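Local coordinates for transcription regulator PadR N-terminal domain-containing protein (Streptococcus mutans, PDB 3L9F) that is probably a PadR-family transcription regulator that binds DNA as a dimer and can bind a metal ion, at residues A[63-68]-A[161-166]; A[165-170]-A[182-187]. One frame throughout, in Å; residues are numbered along the deposited sequence.

Interaction 1. Residues A[63-68]-A[161-166]; sequences LSYFYD and KRLSEN
Y65 and L163 meet because of their first torsions: CG of Y65 sits between the backbone N and the carbonyl carbon (chi1 67°), which throws the ring out toward helix 142-172, while CG of L163 stands opposite its own N and sends both methyls forward to meet it. The nearest CA atoms, those of Y65 and L163, are 7.2 Å apart. The leucine side chain crosses the tyrosine at about a right angle and lays CD1 over one ring face, 3.7 Å from the ring centroid and 19° off the normal, a CH-pi contact. CD1 of L163 comes closest to CD1 of Y65, at 3.5 Å, whereas CD2 of L163 lies near the root of the ring, 3.9 Å from CG of Y65. The opposite face is met by CD2 of F66, 3.6 Å above the plane of the Y65 ring, so each face meets one atom set toward the rim. Tyrosine suits this place, giving the forked leucine a flat face while its hydroxyl reaches T183. Beside the methyl contact lies a single polar bond. R162, bent along its chain, brings NH1 to OG of S64 at 2.8 Å with an N-H...O angle of 150°, the serine oxygen lying at the guanidinium edge but slightly tilted from its plane. A small hydroxyl fits here: it accepts from R162 and makes a weak hydrogen bond to Q60 O. The contact thus ties the turn after helix 52-62 to helix 142-172; just beyond, Y67 and D68 pair with an antiparallel strand of the second subunit. Chemically, the methyl limits how the tyrosine ring can turn, and S64 OG satisfies one N-H and helps orient the guanidinium, whose charge the salt bridge from NE to E158 probably balances.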
# COMPACT_ATOMS: atom_id res chain seq x y z
N LEU A 63 -9.00 4.57 -10.14
CA LEU A 63 -8.22 3.36 -9.89
C LEU A 63 -7.53 3.38 -8.53
O LEU A 63 -6.80 2.46 -8.18
CB LEU A 63 -7.19 3.17 -11.00
CG LEU A 63 -7.73 3.22 -12.44
CD1 LEU A 63 -6.68 2.72 -13.44
CD2 LEU A 63 -9.02 2.41 -12.57
N SER A 64 -7.78 4.41 -7.73
CA SER A 64 -7.10 4.52 -6.45
C SER A 64 -7.42 3.40 -5.45
O SER A 64 -6.73 3.27 -4.43
CB SER A 64 -7.37 5.88 -5.83
OG SER A 64 -8.74 6.03 -5.51
N TYR A 65 -8.47 2.61 -5.69
CA TYR A 65 -8.78 1.53 -4.75
C TYR A 65 -7.81 0.36 -4.89
O TYR A 65 -7.77 -0.53 -4.03
CB TYR A 65 -10.23 1.04 -4.86
CG TYR A 65 -10.59 0.34 -6.15
CD1 TYR A 65 -10.83 1.08 -7.31
CD2 TYR A 65 -10.69 -1.05 -6.22
CE1 TYR A 65 -11.16 0.46 -8.49
CE2 TYR A 65 -11.02 -1.68 -7.40
CZ TYR A 65 -11.26 -0.91 -8.54
OH TYR A 65 -11.59 -1.50 -9.75
N PHE A 66 -7.03 0.35 -5.97
CA PHE A 66 -5.97 -0.66 -6.10
C PHE A 66 -4.61 -0.09 -6.45
O PHE A 66 -3.62 -0.80 -6.49
CB PHE A 66 -6.37 -1.80 -7.03
CG PHE A 66 -6.49 -1.42 -8.48
CD1 PHE A 66 -5.38 -1.46 -9.32
CD2 PHE A 66 -7.72 -1.08 -9.02
CE1 PHE A 66 -5.49 -1.13 -10.66
CE2 PHE A 66 -7.84 -0.75 -10.38
CZ PHE A 66 -6.72 -0.77 -11.19
N TYR A 67 -4.55 1.21 -6.69
CA TYR A 67 -3.26 1.83 -6.89
C TYR A 67 -3.27 3.24 -6.35
O TYR A 67 -3.87 4.14 -6.93
CB TYR A 67 -2.84 1.82 -8.36
CG TYR A 67 -1.41 2.28 -8.56
CD1 TYR A 67 -1.05 3.61 -8.41
CD2 TYR A 67 -0.40 1.35 -8.86
CE1 TYR A 67 0.27 4.02 -8.57
CE2 TYR A 67 0.91 1.75 -9.03
CZ TYR A 67 1.24 3.08 -8.88
OH TYR A 67 2.55 3.48 -9.05
N ASP A 68 -2.63 3.42 -5.21
CA ASP A 68 -2.56 4.70 -4.55
C ASP A 68 -1.15 4.87 -4.05
O ASP A 68 -0.78 4.31 -3.01
CB ASP A 68 -3.56 4.77 -3.40
CG ASP A 68 -3.93 6.20 -3.04
OD1 ASP A 68 -3.15 7.11 -3.38
OD2 ASP A 68 -4.99 6.43 -2.43
N LYS A 161 -17.51 5.86 -0.92
CA LYS A 161 -18.40 6.71 -1.72
C LYS A 161 -17.92 6.82 -3.16
O LYS A 161 -18.69 6.62 -4.11
CB LYS A 161 -18.50 8.10 -1.08
CG LYS A 161 -19.33 9.11 -1.87
CD LYS A 161 -19.37 10.46 -1.17
CE LYS A 161 -20.23 11.47 -1.93
NZ LYS A 161 -19.65 11.83 -3.25
N ARG A 162 -16.64 7.11 -3.32
CA ARG A 162 -16.03 7.26 -4.64
C ARG A 162 -16.04 5.95 -5.43
O ARG A 162 -16.40 5.94 -6.62
CB ARG A 162 -14.60 7.79 -4.49
CG ARG A 162 -13.93 8.15 -5.81
CD ARG A 162 -13.08 9.40 -5.65
NE ARG A 162 -12.29 9.34 -4.43
CZ ARG A 162 -11.13 8.70 -4.32
NH1 ARG A 162 -10.63 8.06 -5.36
NH2 ARG A 162 -10.48 8.69 -3.16
N LEU A 163 -15.66 4.85 -4.79
CA LEU A 163 -15.64 3.57 -5.47
C LEU A 163 -17.06 3.13 -5.81
O LEU A 163 -17.32 2.61 -6.90
CB LEU A 163 -14.93 2.52 -4.62
CG LEU A 163 -14.87 1.12 -5.19
CD1 LEU A 163 -14.30 1.13 -6.61
CD2 LEU A 163 -14.03 0.24 -4.26
N SER A 164 -17.99 3.36 -4.89
CA SER A 164 -19.40 3.03 -5.13
C SER A 164 -19.97 3.81 -6.31
O SER A 164 -20.71 3.26 -7.14
CB SER A 164 -20.22 3.28 -3.87
OG SER A 164 -19.91 2.31 -2.88
N GLU A 165 -19.63 5.09 -6.39
CA GLU A 165 -20.11 5.94 -7.48
C GLU A 165 -19.53 5.51 -8.84
O GLU A 165 -20.23 5.52 -9.85
CB GLU A 165 -19.82 7.42 -7.19
CG GLU A 165 -20.63 7.96 -6.00
CD GLU A 165 -20.34 9.43 -5.69
OE1 GLU A 165 -19.37 9.99 -6.26
OE2 GLU A 165 -21.07 10.03 -4.87
N ASN A 166 -18.26 5.13 -8.87
CA ASN A 166 -17.69 4.61 -10.11
C ASN A 166 -18.29 3.26 -10.51
O ASN A 166 -18.53 2.99 -11.69
CB ASN A 166 -16.15 4.55 -10.04
CG ASN A 166 -15.51 5.90 -10.25
OD1 ASN A 166 -15.79 6.58 -11.25
ND2 ASN A 166 -14.66 6.32 -9.31

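Interaction 2. Residues A[165-170]-A[182-187]; sequences ENLEIW and ITIKYG
I184 points between L167 and W170, side chains on the same flank of helix 142-172, in an antiparallel helical hairpin whose second arm is helix 178-202. The nearest CA atoms, those of L167 and I184, are 7.1 Å apart, and only apolar side chains meet between these segments. Isoleucine suits the middle place because its branching at CB gives it two separate reaches. CG2 of I184 faces the leucine, 3.9 Å from CB of L167, while the other branch extends: CG1 lies opposite the carbonyl carbon (chi1 -61°) and the next bond is stretched out, carrying CD1 up to both the leucine and the indole. There CD1 of I184 touches CD1 of L167 at 3.7 Å, the two side chains crossing obliquely. Leucine suits its place through its forked end, which brings both methyls to CG2, with CD2 of L167 4.0 Å from CG2 of I184. The tryptophan offers a different surface, a broad ring edge: the methyl of I184 comes to its six-membered ring at that edge, near the ring plane, and not over a face. One face of the indole is covered from its own helix by CB of N166, which lies 3.8 Å above the plane of the W170 ring and probably limits how the indole can turn. L176, in the loop joining the arms, packs against both L167 and I184 and closes the core near the turn, and W170 also touches Q62 of helix 52-62. Another side of helix 178-202 serves the dimer, where Y186 OH hydrogen-bonds K156 and E152 of the second subunit. Within the hairpin, the indole edge is met by a single methyl, CD1 of I184, which lies 3.7 Å from CE3 and 3.8 Å from CZ3 of W170.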
# COMPACT_ATOMS: atom_id res chain seq x y z
N GLU A 165 -19.63 5.09 -6.39
CA GLU A 165 -20.11 5.94 -7.48
C GLU A 165 -19.53 5.51 -8.84
O GLU A 165 -20.23 5.52 -9.85
CB GLU A 165 -19.82 7.42 -7.19
CG GLU A 165 -20.63 7.96 -6.00
CD GLU A 165 -20.34 9.43 -5.69
OE1 GLU A 165 -19.37 9.99 -6.26
OE2 GLU A 165 -21.07 10.03 -4.87
N ASN A 166 -18.26 5.13 -8.87
CA ASN A 166 -17.69 4.61 -10.11
C ASN A 166 -18.29 3.26 -10.51
O ASN A 166 -18.53 2.99 -11.69
CB ASN A 166 -16.15 4.55 -10.04
CG ASN A 166 -15.51 5.90 -10.25
OD1 ASN A 166 -15.79 6.58 -11.25
ND2 ASN A 166 -14.66 6.32 -9.31
N LEU A 167 -18.57 2.42 -9.52
CA LEU A 167 -19.17 1.13 -9.82
C LEU A 167 -20.51 1.36 -10.52
O LEU A 167 -20.80 0.74 -11.55
CB LEU A 167 -19.38 0.34 -8.54
CG LEU A 167 -20.26 -0.91 -8.66
CD1 LEU A 167 -19.62 -1.97 -9.55
CD2 LEU A 167 -20.56 -1.48 -7.29
N GLU A 168 -21.31 2.26 -9.95
CA GLU A 168 -22.64 2.54 -10.49
C GLU A 168 -22.55 3.08 -11.91
O GLU A 168 -23.27 2.61 -12.79
CB GLU A 168 -23.38 3.54 -9.59
CG GLU A 168 -24.79 3.88 -10.07
CD GLU A 168 -25.61 4.68 -9.05
OE1 GLU A 168 -26.71 5.14 -9.42
OE2 GLU A 168 -25.15 4.84 -7.90
N ILE A 169 -21.67 4.06 -12.13
CA ILE A 169 -21.50 4.68 -13.45
C ILE A 169 -20.99 3.70 -14.49
O ILE A 169 -21.53 3.61 -15.59
CB ILE A 169 -20.55 5.89 -13.39
CG1 ILE A 169 -21.22 7.06 -12.66
CG2 ILE A 169 -20.15 6.33 -14.80
CD1 ILE A 169 -20.25 8.16 -12.28
N TRP A 170 -19.93 2.96 -14.14
CA TRP A 170 -19.41 1.96 -15.06
C TRP A 170 -20.50 0.95 -15.43
O TRP A 170 -20.58 0.51 -16.58
CB TRP A 170 -18.22 1.23 -14.44
CG TRP A 170 -16.95 1.99 -14.53
CD1 TRP A 170 -16.56 2.83 -15.53
CD2 TRP A 170 -15.88 1.98 -13.58
NE1 TRP A 170 -15.31 3.35 -15.27
CE2 TRP A 170 -14.87 2.84 -14.07
CE3 TRP A 170 -15.67 1.33 -12.36
CZ2 TRP A 170 -13.68 3.06 -13.38
CZ3 TRP A 170 -14.49 1.55 -11.68
CH2 TRP A 170 -13.51 2.40 -12.19
N ILE A 182 -15.22 -7.96 -9.87
CA ILE A 182 -14.58 -8.62 -8.73
C ILE A 182 -13.69 -7.66 -7.95
O ILE A 182 -13.70 -7.63 -6.72
CB ILE A 182 -13.72 -9.84 -9.15
CG1 ILE A 182 -14.61 -10.93 -9.76
CG2 ILE A 182 -12.97 -10.40 -7.94
CD1 ILE A 182 -13.83 -11.94 -10.59
N THR A 183 -12.88 -6.87 -8.66
CA THR A 183 -11.96 -5.97 -7.98
C THR A 183 -12.70 -4.93 -7.17
O THR A 183 -12.23 -4.52 -6.11
CB THR A 183 -10.99 -5.27 -8.96
OG1 THR A 183 -11.69 -4.29 -9.74
CG2 THR A 183 -10.32 -6.29 -9.87
N ILE A 184 -13.85 -4.50 -7.65
CA ILE A 184 -14.63 -3.51 -6.92
C ILE A 184 -15.23 -4.15 -5.67
O ILE A 184 -15.22 -3.54 -4.60
CB ILE A 184 -15.70 -2.87 -7.81
CG1 ILE A 184 -15.01 -2.15 -8.98
CG2 ILE A 184 -16.57 -1.89 -7.01
CD1 ILE A 184 -15.99 -1.40 -9.90
N LYS A 185 -15.75 -5.36 -5.79
CA LYS A 185 -16.32 -6.06 -4.64
C LYS A 185 -15.24 -6.23 -3.57
O LYS A 185 -15.49 -6.04 -2.38
CB LYS A 185 -16.91 -7.41 -5.06
CG LYS A 185 -18.31 -7.29 -5.67
CD LYS A 185 -18.84 -8.65 -6.15
CE LYS A 185 -20.16 -8.48 -6.91
NZ LYS A 185 -20.71 -9.79 -7.37
N TYR A 186 -14.04 -6.56 -4.02
CA TYR A 186 -12.87 -6.72 -3.16
C TYR A 186 -12.55 -5.41 -2.46
O TYR A 186 -12.39 -5.37 -1.24
CB TYR A 186 -11.71 -7.18 -4.04
CG TYR A 186 -10.35 -7.46 -3.41
CD1 TYR A 186 -9.61 -6.45 -2.79
CD2 TYR A 186 -9.76 -8.72 -3.54
CE1 TYR A 186 -8.35 -6.70 -2.28
CE2 TYR A 186 -8.50 -8.98 -3.03
CZ TYR A 186 -7.80 -7.97 -2.41
OH TYR A 186 -6.54 -8.23 -1.92
N GLY A 187 -12.45 -4.33 -3.24
CA GLY A 187 -12.15 -3.02 -2.68
C GLY A 187 -13.16 -2.56 -1.65
O GLY A 187 -12.79 -2.06 -0.58

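How the interactions relate
Interactions 1 and 2 lie side by side on helix 142-172, share E165 and N166, and have centres about 7 Å apart. L163 stands one turn before L167, so one flank of the helix serves both: CD1 of L163 packs on CG2 of I184 at 3.8 Å. Y65 joins them too, its OH lying 2.8 Å from OG1 of T183, a probable hydrogen bond, and 3.6 Å from CG1 of I184. Segment 63-68 therefore rests against both arms of the hairpin. D68, which binds magnesium in a structure of this protein, though no ion is bound to this chain here, ends that segment, in strand 67-68; interaction 2 is remote from this site.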